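Local coordinates for ESAT-6-like protein EsxG (Mycobacterium smegmatis, PDB 3Q4H) that is a secreted ESAT-6-like protein of the CFP-10 subfamily of WXG100 proteins, probably working as a helical-hairpin partner in a complex with a second protein, at residues I13-R27 with L70-S82. Residues are numbered along the deposited sequence; the frame is centred on the assembly and turned at random.
Sequences IASEANFGAKAALMR and LDIAQLNIGDAAS
Gln74 reaches across from helix 47-77 and sits as a knob among Gly20, Ala23, Ala24 and Arg27 of helix 8-38. Its CB makes no contact with that helix; CG touches first, at the edge of the Arg27 guanidinium, 3.8 Å from NH2. A bend at the next torsion (chi2 -72°) then swings the amide inward, bringing CD against Gly20 CA and Ala23 CB. At the tip, NE2 donates to a lone pair of Gly20 O, 3.3 Å away and in the carbonyl plane, and also bonds to Asp79 of the second subunit; Gly20 O takes the helical N-H of Ala24 as well. OE1 accepts from Asp79 N at 2.7 Å, nearly straight at 165° but above the carbonyl plane. These three bonds hold the amide against rotation at the break around Gly78, whose CA makes a CA-H...O contact with Glu16 O. The Phe19 ring receives Ile77 CD1 over the centre of one face, a CH-pi contact, and Ala73 CB at its edge, 3.4 Å from Phe19 CE2. Leu70 CB lies over one face of the Arg27 guanidinium, toward its rim; NH1 and NH2 share Asp71 OD1 in a salt bridge of weak, bent hydrogen bonds, and NE pairs with Asp79 of the second subunit. In the antiparallel helical hairpin of the WXG100 fold, helix 8-38 runs past the junction of helices 47-77 and 79-94, far from the connecting turn, while another protein's chain packs on Leu70 and Ala73.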
ATOM      1  N   ILE A  13      12.618  -1.616  -5.733  1.00 26.62           N
ATOM      2  CA  ILE A  13      11.255  -1.210  -6.080  1.00 24.67           C
ATOM      3  C   ILE A  13      10.238  -2.046  -5.319  1.00 23.18           C
ATOM      4  O   ILE A  13       9.277  -1.513  -4.773  1.00 22.12           O
ATOM      5  CB  ILE A  13      10.981  -1.398  -7.589  1.00 25.35           C
ATOM      6  CG1 ILE A  13      11.779  -0.392  -8.418  1.00 26.66           C
ATOM      7  CG2 ILE A  13       9.484  -1.274  -7.904  1.00 23.54           C
ATOM      8  CD1 ILE A  13      11.867  -0.760  -9.875  1.00 27.17           C
ATOM      9  N   ALA A  14      10.454  -3.358  -5.294  1.00 23.45           N
ATOM     10  CA  ALA A  14       9.553  -4.262  -4.605  1.00 22.52           C
ATOM     11  C   ALA A  14       9.585  -3.943  -3.116  1.00 22.34           C
ATOM     12  O   ALA A  14       8.548  -3.695  -2.514  1.00 21.38           O
ATOM     13  CB  ALA A  14       9.935  -5.708  -4.866  1.00 23.17           C
ATOM     14  N   SER A  15      10.781  -3.902  -2.534  1.00 24.01           N
ATOM     15  CA  SER A  15      10.926  -3.629  -1.101  1.00 24.35           C
ATOM     16  C   SER A  15      10.230  -2.343  -0.684  1.00 23.34           C
ATOM     17  O   SER A  15       9.615  -2.283   0.369  1.00 22.54           O
ATOM     18  CB  SER A  15      12.403  -3.552  -0.705  1.00 26.29           C
ATOM     19  OG  SER A  15      13.000  -4.836  -0.707  1.00 28.35           O
ATOM     20  N   GLU A  16      10.336  -1.316  -1.516  1.00 23.98           N
ATOM     21  CA  GLU A  16       9.781  -0.022  -1.183  1.00 23.70           C
ATOM     22  C   GLU A  16       8.272  -0.034  -1.356  1.00 22.50           C
ATOM     23  O   GLU A  16       7.550   0.511  -0.515  1.00 22.36           O
ATOM     24  CB  GLU A  16      10.431   1.075  -2.028  1.00 24.95           C
ATOM     25  CG  GLU A  16      11.873   1.385  -1.600  1.00 27.29           C
ATOM     26  CD  GLU A  16      12.552   2.435  -2.460  1.00 28.65           C
ATOM     27  OE1 GLU A  16      12.004   2.806  -3.515  1.00 29.17           O
ATOM     28  OE2 GLU A  16      13.645   2.886  -2.082  1.00 31.18           O
ATOM     29  N   ALA A  17       7.790  -0.667  -2.421  1.00 22.24           N
ATOM     30  CA  ALA A  17       6.349  -0.730  -2.660  1.00 21.51           C
ATOM     31  C   ALA A  17       5.667  -1.438  -1.491  1.00 20.88           C
ATOM     32  O   ALA A  17       4.648  -0.963  -0.967  1.00 19.75           O
ATOM     33  CB  ALA A  17       6.034  -1.425  -3.992  1.00 21.88           C
ATOM     34  N   ASN A  18       6.260  -2.547  -1.057  1.00 21.67           N
ATOM     35  CA  ASN A  18       5.744  -3.292   0.092  1.00 21.77           C
ATOM     36  C   ASN A  18       5.706  -2.444   1.361  1.00 21.68           C
ATOM     37  O   ASN A  18       4.703  -2.445   2.082  1.00 21.04           O
ATOM     38  CB  ASN A  18       6.534  -4.594   0.297  1.00 23.01           C
ATOM     39  CG  ASN A  18       6.285  -5.605  -0.827  1.00 23.67           C
ATOM     40  OD1 ASN A  18       5.330  -5.466  -1.595  1.00 23.86           O
ATOM     41  ND2 ASN A  18       7.139  -6.610  -0.931  1.00 23.86           N
ATOM     42  N   PHE A  19       6.766  -1.683   1.616  1.00 22.68           N
ATOM     43  CA  PHE A  19       6.727  -0.720   2.720  1.00 22.95           C
ATOM     44  C   PHE A  19       5.581   0.270   2.532  1.00 21.97           C
ATOM     45  O   PHE A  19       4.893   0.614   3.492  1.00 21.39           O
ATOM     46  CB  PHE A  19       8.043   0.056   2.872  1.00 24.39           C
ATOM     47  CG  PHE A  19       8.029   1.025   4.030  1.00 25.00           C
ATOM     48  CD1 PHE A  19       8.382   0.611   5.304  1.00 25.56           C
ATOM     49  CD2 PHE A  19       7.620   2.339   3.849  1.00 25.33           C
ATOM     50  CE1 PHE A  19       8.356   1.504   6.383  1.00 26.35           C
ATOM     51  CE2 PHE A  19       7.589   3.235   4.929  1.00 25.90           C
ATOM     52  CZ  PHE A  19       7.962   2.815   6.191  1.00 26.01           C
ATOM     53  N   GLY A  20       5.398   0.727   1.292  1.00 21.92           N
ATOM     54  CA  GLY A  20       4.342   1.673   0.965  1.00 21.56           C
ATOM     55  C   GLY A  20       2.963   1.126   1.246  1.00 20.67           C
ATOM     56  O   GLY A  20       2.085   1.856   1.685  1.00 20.20           O
ATOM     57  N   ALA A  21       2.780  -0.164   0.990  1.00 20.68           N
ATOM     58  CA  ALA A  21       1.528  -0.832   1.278  1.00 20.54           C
ATOM     59  C   ALA A  21       1.249  -0.822   2.776  1.00 20.87           C
ATOM     60  O   ALA A  21       0.158  -0.446   3.198  1.00 20.90           O
ATOM     61  CB  ALA A  21       1.556  -2.248   0.756  1.00 20.69           C
ATOM     62  N   LYS A  22       2.236  -1.220   3.580  1.00 21.76           N
ATOM     63  CA  LYS A  22       2.055  -1.269   5.037  1.00 22.27           C
ATOM     64  C   LYS A  22       1.802   0.116   5.613  1.00 22.01           C
ATOM     65  O   LYS A  22       1.063   0.261   6.577  1.00 22.16           O
ATOM     66  CB  LYS A  22       3.267  -1.885   5.735  1.00 23.50           C
ATOM     67  CG  LYS A  22       3.513  -3.348   5.403  1.00 25.27           C
ATOM     68  CD  LYS A  22       4.731  -3.874   6.142  1.00 28.51           C
ATOM     69  CE  LYS A  22       4.947  -5.358   5.918  1.00 30.27           C
ATOM     70  NZ  LYS A  22       6.015  -5.845   6.824  1.00 33.08           N
ATOM     71  N   ALA A  23       2.417   1.135   5.028  1.00 22.18           N
ATOM     72  CA  ALA A  23       2.138   2.496   5.437  1.00 22.39           C
ATOM     73  C   ALA A  23       0.651   2.758   5.227  1.00 22.08           C
ATOM     74  O   ALA A  23      -0.046   3.206   6.141  1.00 22.43           O
ATOM     75  CB  ALA A  23       2.987   3.483   4.661  1.00 22.86           C
ATOM     76  N   ALA A  24       0.146   2.438   4.040  1.00 21.92           N
ATOM     77  CA  ALA A  24      -1.269   2.663   3.756  1.00 21.92           C
ATOM     78  C   ALA A  24      -2.136   1.837   4.697  1.00 21.63           C
ATOM     79  O   ALA A  24      -3.174   2.299   5.138  1.00 22.23           O
ATOM     80  CB  ALA A  24      -1.587   2.339   2.329  1.00 22.19           C
ATOM     81  N   LEU A  25      -1.691   0.633   5.033  1.00 21.43           N
ATOM     82  CA  LEU A  25      -2.473  -0.249   5.895  1.00 21.58           C
ATOM     83  C   LEU A  25      -2.526   0.235   7.348  1.00 22.25           C
ATOM     84  O   LEU A  25      -3.530   0.022   8.038  1.00 22.04           O
ATOM     85  CB  LEU A  25      -1.964  -1.692   5.796  1.00 21.66           C
ATOM     86  CG  LEU A  25      -2.312  -2.398   4.472  1.00 21.00           C
ATOM     87  CD1 LEU A  25      -1.814  -3.837   4.454  1.00 20.52           C
ATOM     88  CD2 LEU A  25      -3.810  -2.356   4.209  1.00 19.78           C
HETATM   89  N   MSE A  26      -1.467   0.903   7.802  1.00 23.00           N
HETATM   90  CA  MSE A  26      -1.510   1.606   9.082  1.00 24.35           C
HETATM   91  C   MSE A  26      -2.591   2.705   9.062  1.00 23.65           C
HETATM   92  O   MSE A  26      -3.473   2.715   9.913  1.00 23.64           O
HETATM   93  CB  MSE A  26      -0.149   2.209   9.416  1.00 25.88           C
HETATM   94  CG  MSE A  26      -0.112   3.039  10.705  1.00 31.01           C
HETATM   95 SE   MSE A  26      -0.506   2.051  12.366  1.00 44.63          SE
HETATM   96  CE  MSE A  26       1.074   0.939  12.437  1.00 40.63           C
ATOM     97  N   ARG A  27      -2.533   3.608   8.083  1.00 22.96           N
ATOM     98  CA  ARG A  27      -3.550   4.646   7.938  1.00 23.02           C
ATOM     99  C   ARG A  27      -4.959   4.048   7.972  1.00 22.53           C
ATOM    100  O   ARG A  27      -5.889   4.655   8.502  1.00 22.79           O
ATOM    101  CB  ARG A  27      -3.391   5.399   6.616  1.00 23.62           C
ATOM    102  CG  ARG A  27      -2.066   6.118   6.392  1.00 24.27           C
ATOM    103  CD  ARG A  27      -2.148   6.987   5.145  1.00 24.39           C
ATOM    104  NE  ARG A  27      -0.853   7.164   4.486  1.00 24.60           N
ATOM    105  CZ  ARG A  27       0.000   8.156   4.729  1.00 26.09           C
ATOM    106  NH1 ARG A  27      -0.258   9.077   5.654  1.00 27.78           N
ATOM    107  NH2 ARG A  27       1.138   8.222   4.053  1.00 26.41           N
ATOM    108  N   LEU A  70       4.310   9.105   8.198  1.00 24.30           N
ATOM    109  CA  LEU A  70       4.224   8.149   7.100  1.00 23.22           C
ATOM    110  C   LEU A  70       4.436   8.865   5.763  1.00 24.38           C
ATOM    111  O   LEU A  70       5.094   8.332   4.868  1.00 24.07           O
ATOM    112  CB  LEU A  70       2.880   7.426   7.103  1.00 21.45           C
ATOM    113  CG  LEU A  70       2.611   6.450   8.257  1.00 21.25           C
ATOM    114  CD1 LEU A  70       1.143   5.956   8.252  1.00 19.12           C
ATOM    115  CD2 LEU A  70       3.576   5.269   8.203  1.00 21.28           C
ATOM    116  N   ASP A  71       3.913  10.083   5.638  1.00 26.05           N
ATOM    117  CA  ASP A  71       4.130  10.877   4.418  1.00 27.87           C
ATOM    118  C   ASP A  71       5.616  11.053   4.124  1.00 29.39           C
ATOM    119  O   ASP A  71       6.023  11.065   2.962  1.00 30.60           O
ATOM    120  CB  ASP A  71       3.437  12.245   4.495  1.00 29.67           C
ATOM    121  CG  ASP A  71       1.923  12.147   4.339  1.00 29.63           C
ATOM    122  OD1 ASP A  71       1.392  11.019   4.261  1.00 28.87           O
ATOM    123  OD2 ASP A  71       1.249  13.194   4.295  1.00 32.86           O
ATOM    124  N   ILE A  72       6.425  11.179   5.168  1.00 30.22           N
ATOM    125  CA  ILE A  72       7.864  11.314   4.997  1.00 31.79           C
ATOM    126  C   ILE A  72       8.459   9.960   4.605  1.00 30.22           C
ATOM    127  O   ILE A  72       9.263   9.876   3.684  1.00 31.16           O
ATOM    128  CB  ILE A  72       8.537  11.883   6.277  1.00 33.78           C
ATOM    129  CG1 ILE A  72       8.004  13.289   6.568  1.00 35.63           C
ATOM    130  CG2 ILE A  72      10.053  11.925   6.132  1.00 35.00           C
ATOM    131  CD1 ILE A  72       8.144  13.713   8.025  1.00 37.32           C
ATOM    132  N   ALA A  73       8.052   8.896   5.282  1.00 28.15           N
ATOM    133  CA  ALA A  73       8.557   7.574   4.946  1.00 27.22           C
ATOM    134  C   ALA A  73       8.304   7.261   3.470  1.00 26.66           C
ATOM    135  O   ALA A  73       9.190   6.764   2.777  1.00 26.87           O
ATOM    136  CB  ALA A  73       7.914   6.526   5.821  1.00 25.40           C
ATOM    137  N   GLN A  74       7.092   7.570   3.001  1.00 25.93           N
ATOM    138  CA  GLN A  74       6.681   7.257   1.639  1.00 25.48           C
ATOM    139  C   GLN A  74       7.610   7.869   0.601  1.00 27.41           C
ATOM    140  O   GLN A  74       8.017   7.193  -0.351  1.00 27.44           O
ATOM    141  CB  GLN A  74       5.242   7.719   1.378  1.00 25.05           C
ATOM    142  CG  GLN A  74       4.150   6.936   2.137  1.00 24.15           C
ATOM    143  CD  GLN A  74       3.932   5.520   1.612  1.00 23.48           C
ATOM    144  OE1 GLN A  74       4.868   4.851   1.207  1.00 24.09           O
ATOM    145  NE2 GLN A  74       2.688   5.062   1.633  1.00 22.73           N
ATOM    146  N   LEU A  75       7.940   9.144   0.775  1.00 29.31           N
ATOM    147  CA  LEU A  75       8.820   9.834  -0.169  1.00 31.61           C
ATOM    148  C   LEU A  75      10.258   9.273  -0.181  1.00 32.22           C
ATOM    149  O   LEU A  75      10.922   9.278  -1.218  1.00 33.57           O
ATOM    150  CB  LEU A  75       8.845  11.338   0.122  1.00 34.10           C
ATOM    151  CG  LEU A  75       7.545  12.112  -0.142  1.00 35.09           C
ATOM    152  CD1 LEU A  75       7.608  13.530   0.486  1.00 37.66           C
ATOM    153  CD2 LEU A  75       7.226  12.193  -1.643  1.00 35.12           C
ATOM    154  N   ASN A  76      10.716   8.776   0.964  1.00 31.48           N
ATOM    155  CA  ASN A  76      12.083   8.278   1.115  1.00 32.28           C
ATOM    156  C   ASN A  76      12.270   6.802   0.779  1.00 30.59           C
ATOM    157  O   ASN A  76      13.245   6.445   0.123  1.00 31.61           O
ATOM    158  CB  ASN A  76      12.576   8.535   2.542  1.00 33.39           C
ATOM    159  CG  ASN A  76      13.099   9.941   2.729  1.00 35.92           C
ATOM    160  OD1 ASN A  76      13.981  10.382   1.992  1.00 38.03           O
ATOM    161  ND2 ASN A  76      12.569  10.650   3.716  1.00 34.88           N
ATOM    162  N   ILE A  77      11.360   5.948   1.248  1.00 28.21           N
ATOM    163  CA  ILE A  77      11.523   4.490   1.117  1.00 27.24           C
ATOM    164  C   ILE A  77      10.214   3.745   0.829  1.00 25.11           C
ATOM    165  O   ILE A  77      10.127   2.541   1.038  1.00 24.49           O
ATOM    166  CB  ILE A  77      12.167   3.869   2.400  1.00 27.85           C
ATOM    167  CG1 ILE A  77      11.296   4.145   3.628  1.00 27.56           C
ATOM    168  CG2 ILE A  77      13.566   4.412   2.632  1.00 29.70           C
ATOM    169  CD1 ILE A  77      11.682   3.338   4.852  1.00 27.97           C
ATOM    170  N   GLY A  78       9.204   4.447   0.327  1.00 24.69           N
ATOM    171  CA  GLY A  78       7.869   3.880   0.242  1.00 22.82           C
ATOM    172  C   GLY A  78       7.269   4.002  -1.134  1.00 22.94           C
ATOM    173  O   GLY A  78       7.973   3.931  -2.137  1.00 23.96           O
ATOM    174  N   ASP A  79       5.951   4.176  -1.172  1.00 22.30           N
ATOM    175  CA  ASP A  79       5.198   4.198  -2.425  1.00 22.31           C
ATOM    176  C   ASP A  79       5.792   5.137  -3.467  1.00 23.83           C
ATOM    177  O   ASP A  79       5.940   4.752  -4.627  1.00 24.81           O
ATOM    178  CB  ASP A  79       3.743   4.583  -2.191  1.00 21.59           C
ATOM    179  CG  ASP A  79       2.890   4.317  -3.401  1.00 22.44           C
ATOM    180  OD1 ASP A  79       2.714   3.127  -3.724  1.00 22.87           O
ATOM    181  OD2 ASP A  79       2.404   5.276  -4.049  1.00 25.65           O
ATOM    182  N   ALA A  80       6.119   6.360  -3.049  1.00 24.75           N
ATOM    183  CA  ALA A  80       6.634   7.392  -3.951  1.00 26.49           C
ATOM    184  C   ALA A  80       8.059   7.073  -4.368  1.00 27.27           C
ATOM    185  O   ALA A  80       8.408   7.195  -5.535  1.00 28.42           O
ATOM    186  CB  ALA A  80       6.575   8.752  -3.284  1.00 27.71           C
ATOM    187  N   ALA A  81       8.882   6.666  -3.410  1.00 27.01           N
ATOM    188  CA  ALA A  81      10.244   6.282  -3.710  1.00 28.30           C
ATOM    189  C   ALA A  81      10.247   5.211  -4.806  1.00 28.14           C
ATOM    190  O   ALA A  81      10.910   5.378  -5.834  1.00 29.80           O
ATOM    191  CB  ALA A  81      10.944   5.792  -2.465  1.00 27.90           C
ATOM    192  N   SER A  82       9.482   4.140  -4.599  1.00 26.63           N
ATOM    193  CA  SER A  82       9.433   3.025  -5.543  1.00 26.94           C
ATOM    194  C   SER A  82       8.987   3.467  -6.942  1.00 28.05           C
ATOM    195  O   SER A  82       9.573   3.042  -7.949  1.00 29.06           O
ATOM    196  CB  SER A  82       8.492   1.940  -5.040  1.00 25.25           C
ATOM    197  OG  SER A  82       7.153   2.403  -5.070  1.00 26.15           O
TER